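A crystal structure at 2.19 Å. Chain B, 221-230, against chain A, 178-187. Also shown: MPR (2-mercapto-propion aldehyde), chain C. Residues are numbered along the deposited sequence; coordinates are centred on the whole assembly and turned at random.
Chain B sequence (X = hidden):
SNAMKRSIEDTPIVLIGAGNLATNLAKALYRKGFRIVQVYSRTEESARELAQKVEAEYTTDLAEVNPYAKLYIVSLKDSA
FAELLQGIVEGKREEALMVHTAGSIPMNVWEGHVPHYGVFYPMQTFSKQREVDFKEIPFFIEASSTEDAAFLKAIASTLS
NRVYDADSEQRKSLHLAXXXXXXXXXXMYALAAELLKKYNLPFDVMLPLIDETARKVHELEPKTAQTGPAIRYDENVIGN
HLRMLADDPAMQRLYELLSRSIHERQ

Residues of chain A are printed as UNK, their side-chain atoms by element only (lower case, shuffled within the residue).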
# COMPACT_ATOMS: atom_id res chain seq x y z
N GLU B 221 -13.77 -12.26 -1.00
CA GLU B 221 -12.61 -13.12 -0.76
C GLU B 221 -11.48 -12.68 -1.72
O GLU B 221 -11.76 -12.32 -2.87
CB GLU B 221 -13.00 -14.58 -1.01
CG GLU B 221 -13.80 -15.23 0.14
CD GLU B 221 -14.02 -16.72 -0.07
OE1 GLU B 221 -13.25 -17.36 -0.82
OE2 GLU B 221 -14.98 -17.28 0.51
N PRO B 222 -10.21 -12.66 -1.25
CA PRO B 222 -9.09 -12.29 -2.13
C PRO B 222 -9.08 -13.02 -3.47
O PRO B 222 -8.82 -12.39 -4.51
CB PRO B 222 -7.85 -12.67 -1.31
CG PRO B 222 -8.29 -12.46 0.10
CD PRO B 222 -9.73 -12.95 0.12
N LYS B 223 -9.40 -14.32 -3.45
CA LYS B 223 -9.47 -15.11 -4.68
C LYS B 223 -10.46 -14.56 -5.70
O LYS B 223 -10.24 -14.64 -6.91
CB LYS B 223 -9.82 -16.57 -4.38
CG LYS B 223 -8.65 -17.51 -4.66
CD LYS B 223 -8.97 -19.00 -4.40
CE LYS B 223 -7.64 -19.79 -4.18
NZ LYS B 223 -6.52 -18.87 -3.65
N THR B 224 -11.58 -14.04 -5.19
CA THR B 224 -12.64 -13.45 -6.03
C THR B 224 -12.25 -12.04 -6.50
O THR B 224 -12.64 -11.61 -7.59
CB THR B 224 -13.99 -13.46 -5.27
OG1 THR B 224 -14.27 -14.79 -4.84
CG2 THR B 224 -15.15 -12.98 -6.15
N ALA B 225 -11.46 -11.35 -5.69
CA ALA B 225 -11.05 -9.97 -5.91
C ALA B 225 -9.93 -9.84 -6.94
O ALA B 225 -9.76 -8.79 -7.54
CB ALA B 225 -10.60 -9.35 -4.56
N GLN B 226 -9.14 -10.90 -7.11
CA GLN B 226 -8.00 -10.92 -8.03
C GLN B 226 -8.37 -10.42 -9.43
O GLN B 226 -9.33 -10.92 -10.05
CB GLN B 226 -7.43 -12.34 -8.12
CG GLN B 226 -6.08 -12.44 -8.82
CD GLN B 226 -4.96 -11.76 -8.02
OE1 GLN B 226 -4.71 -12.11 -6.88
NE2 GLN B 226 -4.32 -10.77 -8.63
N THR B 227 -7.65 -9.40 -9.90
CA THR B 227 -7.77 -8.89 -11.26
C THR B 227 -6.39 -8.95 -11.94
O THR B 227 -5.40 -9.39 -11.32
CB THR B 227 -8.37 -7.44 -11.30
OG1 THR B 227 -7.58 -6.55 -10.50
CG2 THR B 227 -9.81 -7.41 -10.80
N GLY B 228 -6.31 -8.52 -13.20
CA GLY B 228 -5.02 -8.38 -13.87
C GLY B 228 -4.66 -9.42 -14.91
O GLY B 228 -5.38 -10.41 -15.09
N PRO B 229 -3.53 -9.21 -15.62
CA PRO B 229 -3.23 -10.03 -16.82
C PRO B 229 -2.71 -11.45 -16.53
O PRO B 229 -2.51 -12.23 -17.46
CB PRO B 229 -2.19 -9.19 -17.55
CG PRO B 229 -1.45 -8.47 -16.41
CD PRO B 229 -2.50 -8.18 -15.39
N ALA B 230 -2.53 -11.78 -15.26
CA ALA B 230 -1.96 -13.07 -14.88
C ALA B 230 -3.00 -14.20 -14.84
O ALA B 230 -2.68 -15.37 -15.03
CB ALA B 230 -1.23 -12.95 -13.53
N UNK A 178 1.09 -0.65 -11.30
CA UNK A 178 -0.24 -1.11 -10.86
C UNK A 178 -0.31 -2.63 -10.67
O UNK A 178 -1.01 -3.12 -9.77
c UNK A 178 -1.33 -0.65 -11.85
N UNK A 179 0.39 -3.38 -11.51
CA UNK A 179 0.45 -4.84 -11.36
C UNK A 179 1.05 -5.23 -10.00
O UNK A 179 0.51 -6.09 -9.31
c UNK A 179 0.38 -5.41 -13.83
c UNK A 179 1.20 -5.52 -12.52
c UNK A 179 1.48 -6.99 -12.18
N UNK A 180 2.17 -4.60 -9.64
CA UNK A 180 2.76 -4.79 -8.31
C UNK A 180 1.81 -4.35 -7.21
O UNK A 180 1.53 -5.12 -6.28
c UNK A 180 7.26 -6.10 -10.30
c UNK A 180 6.98 -6.41 -8.97
c UNK A 180 5.22 -4.76 -8.93
c UNK A 180 4.10 -4.06 -8.20
c UNK A 180 5.97 -5.74 -8.29
c UNK A 180 5.49 -4.47 -10.26
c UNK A 180 6.50 -5.13 -10.94
N UNK A 181 1.28 -3.15 -7.37
CA UNK A 181 0.46 -2.48 -6.38
C UNK A 181 -0.95 -3.06 -6.15
O UNK A 181 -1.46 -2.99 -5.03
c UNK A 181 0.37 -0.98 -6.71
o UNK A 181 1.66 -0.39 -6.51
c UNK A 181 -0.57 -0.28 -5.78
N UNK A 182 -1.57 -3.60 -7.20
CA UNK A 182 -2.90 -4.22 -7.07
C UNK A 182 -2.92 -5.71 -7.21
O UNK A 182 -3.57 -6.39 -6.44
c UNK A 182 -3.88 -3.69 -8.12
s UNK A 182 -4.00 -1.90 -8.18
N UNK A 183 -2.28 -6.22 -8.26
CA UNK A 183 -2.45 -7.63 -8.56
C UNK A 183 -1.63 -8.49 -7.62
O UNK A 183 -2.13 -9.48 -7.05
n UNK A 183 -4.12 -6.72 -10.64
c UNK A 183 -2.92 -7.13 -11.02
o UNK A 183 -2.48 -6.91 -12.13
c UNK A 183 -2.09 -7.94 -10.02
N UNK A 184 -0.36 -8.10 -7.45
CA UNK A 184 0.59 -8.86 -6.64
C UNK A 184 0.27 -8.70 -5.15
O UNK A 184 0.43 -9.64 -4.38
c UNK A 184 3.41 -9.66 -10.93
c UNK A 184 3.70 -8.39 -8.88
c UNK A 184 2.22 -10.15 -10.44
c UNK A 184 2.52 -8.89 -8.37
c UNK A 184 2.05 -8.47 -6.97
c UNK A 184 1.78 -9.78 -9.16
c UNK A 184 4.16 -8.77 -10.15
N UNK A 185 -0.20 -7.52 -4.76
CA UNK A 185 -0.66 -7.26 -3.39
C UNK A 185 -1.89 -8.11 -3.00
O UNK A 185 -1.91 -8.76 -1.96
o UNK A 185 0.26 -5.05 -3.15
c UNK A 185 -1.69 -5.54 -1.92
c UNK A 185 -0.97 -5.77 -3.21
N UNK A 186 -2.91 -8.09 -3.86
CA UNK A 186 -4.06 -8.94 -3.65
C UNK A 186 -3.68 -10.41 -3.60
O UNK A 186 -4.25 -11.16 -2.80
n UNK A 186 -6.63 -10.62 -4.93
c UNK A 186 -5.14 -8.72 -4.71
o UNK A 186 -7.25 -8.92 -3.60
c UNK A 186 -6.44 -9.43 -4.37
N UNK A 187 -2.72 -10.83 -4.42
CA UNK A 187 -2.25 -12.22 -4.34
C UNK A 187 -1.64 -12.54 -2.98
O UNK A 187 -1.75 -13.68 -2.50
n UNK A 187 -0.09 -16.05 -5.67
c UNK A 187 -0.96 -14.04 -5.56
c UNK A 187 -1.26 -12.57 -5.45
c UNK A 187 0.21 -14.72 -5.59
c UNK A 187 -1.40 -16.20 -5.71
n UNK A 187 -1.95 -15.00 -5.64
C1 MPR C . -5.62 -3.99 -12.65
O MPR C . -6.16 -5.02 -13.08
C2 MPR C . -5.97 -3.36 -11.35
C3 MPR C . -5.16 -2.10 -11.05
S3 MPR C . -5.53 -1.41 -9.42
O HOH W 1 -6.09 -7.53 -8.18
O HOH W 2 -4.50 -14.70 -6.27

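Position 178 of chain A carries one side-chain carbon, its CB, 8.4 Å from Pro B229 CD and out of reach of chain B; a lone CB makes it Ala A178. Position 179 has three carbons, one attached to CA and bearing the other two. That beta-branched, all-carbon pattern is valine, and one methyl of Val A179, CG2, lies 4.3 Å from Pro B229 CD, an apolar contact.

At 180 a single carbon leads into a six-membered carbon ring with no oxygen attached, hence Phe A180, out of reach of chain B. Position 181 has a carbon bearing one oxygen and one carbon, the signature of threonine; Thr A181 also stays clear of the other stretch.

Position 182 shows one carbon followed by sulfur. The sulfur sits 2.0 Å from MPR S3, a disulfide length, so the residue is a modified Cys A182, joined through SG to the mercapto-aldehyde. The aldehyde end of the ligand reaches chain B, where Thr B227 OG1 gives a weak hydrogen bond to MPR O at 3.3 Å.

Position 183 has two carbons in line, the second carrying one oxygen and one nitrogen: a short amide, Asn A183. Its OD1 is 3.4 Å from Gly B228 CA and 3.5 Å from Pro B229 CD. An ideal CB on Gly B228 would fall 2.2 Å from that OD1, a clash, and the glycine backbone angles (106/173) would independently jam a CB against the preceding carbonyl. ND2 lies 3.0 Å from Thr B227 O, but the angle is too poor for a hydrogen bond.

Position 184 again has one carbon and a six-carbon ring, giving Phe A184, whose CB points away from chain B. Position 185 repeats the carbon bearing one oxygen and one carbon, so it is Thr A185, with no contact across the interface.

Position 186 is a second two-carbon amide, its CB directed toward chain B. In Asn A186, ND2 donates to Pro B222 O at 2.8 Å (168°) and to Gln B226 OE1 at 3.1 Å (170°), while OD1 lies 3.5 Å from Ala B225 CB. Position 187 has one carbon and a five-membered ring of three carbons and two nitrogens, therefore His A187. Water 2 is 2.6 Å from its ND1 and donates to Gln B226 OE1 at 2.7 Å.

The contact works through amides meeting main-chain groups and one another. Gln B226, just past the short helix, has a CB pointing sideways, but its end reaches chain A: NE2 donates to Asn A183 O at 3.0 Å (174°) and to its neighbour Thr B227 O at 3.2 Å, while OE1 receives the proton from Asn A186 ND2. Both protons of the Asn A186 amide nitrogen are thus used across the interface. Water 1 adds a bridge, accepting from Thr B227 N (3.0 Å) and Asn A183 ND2 (3.3 Å). Close packing at Gly B228 completes a 394 Å² contact.

Chain A (178-187) AVFTCNFTNH
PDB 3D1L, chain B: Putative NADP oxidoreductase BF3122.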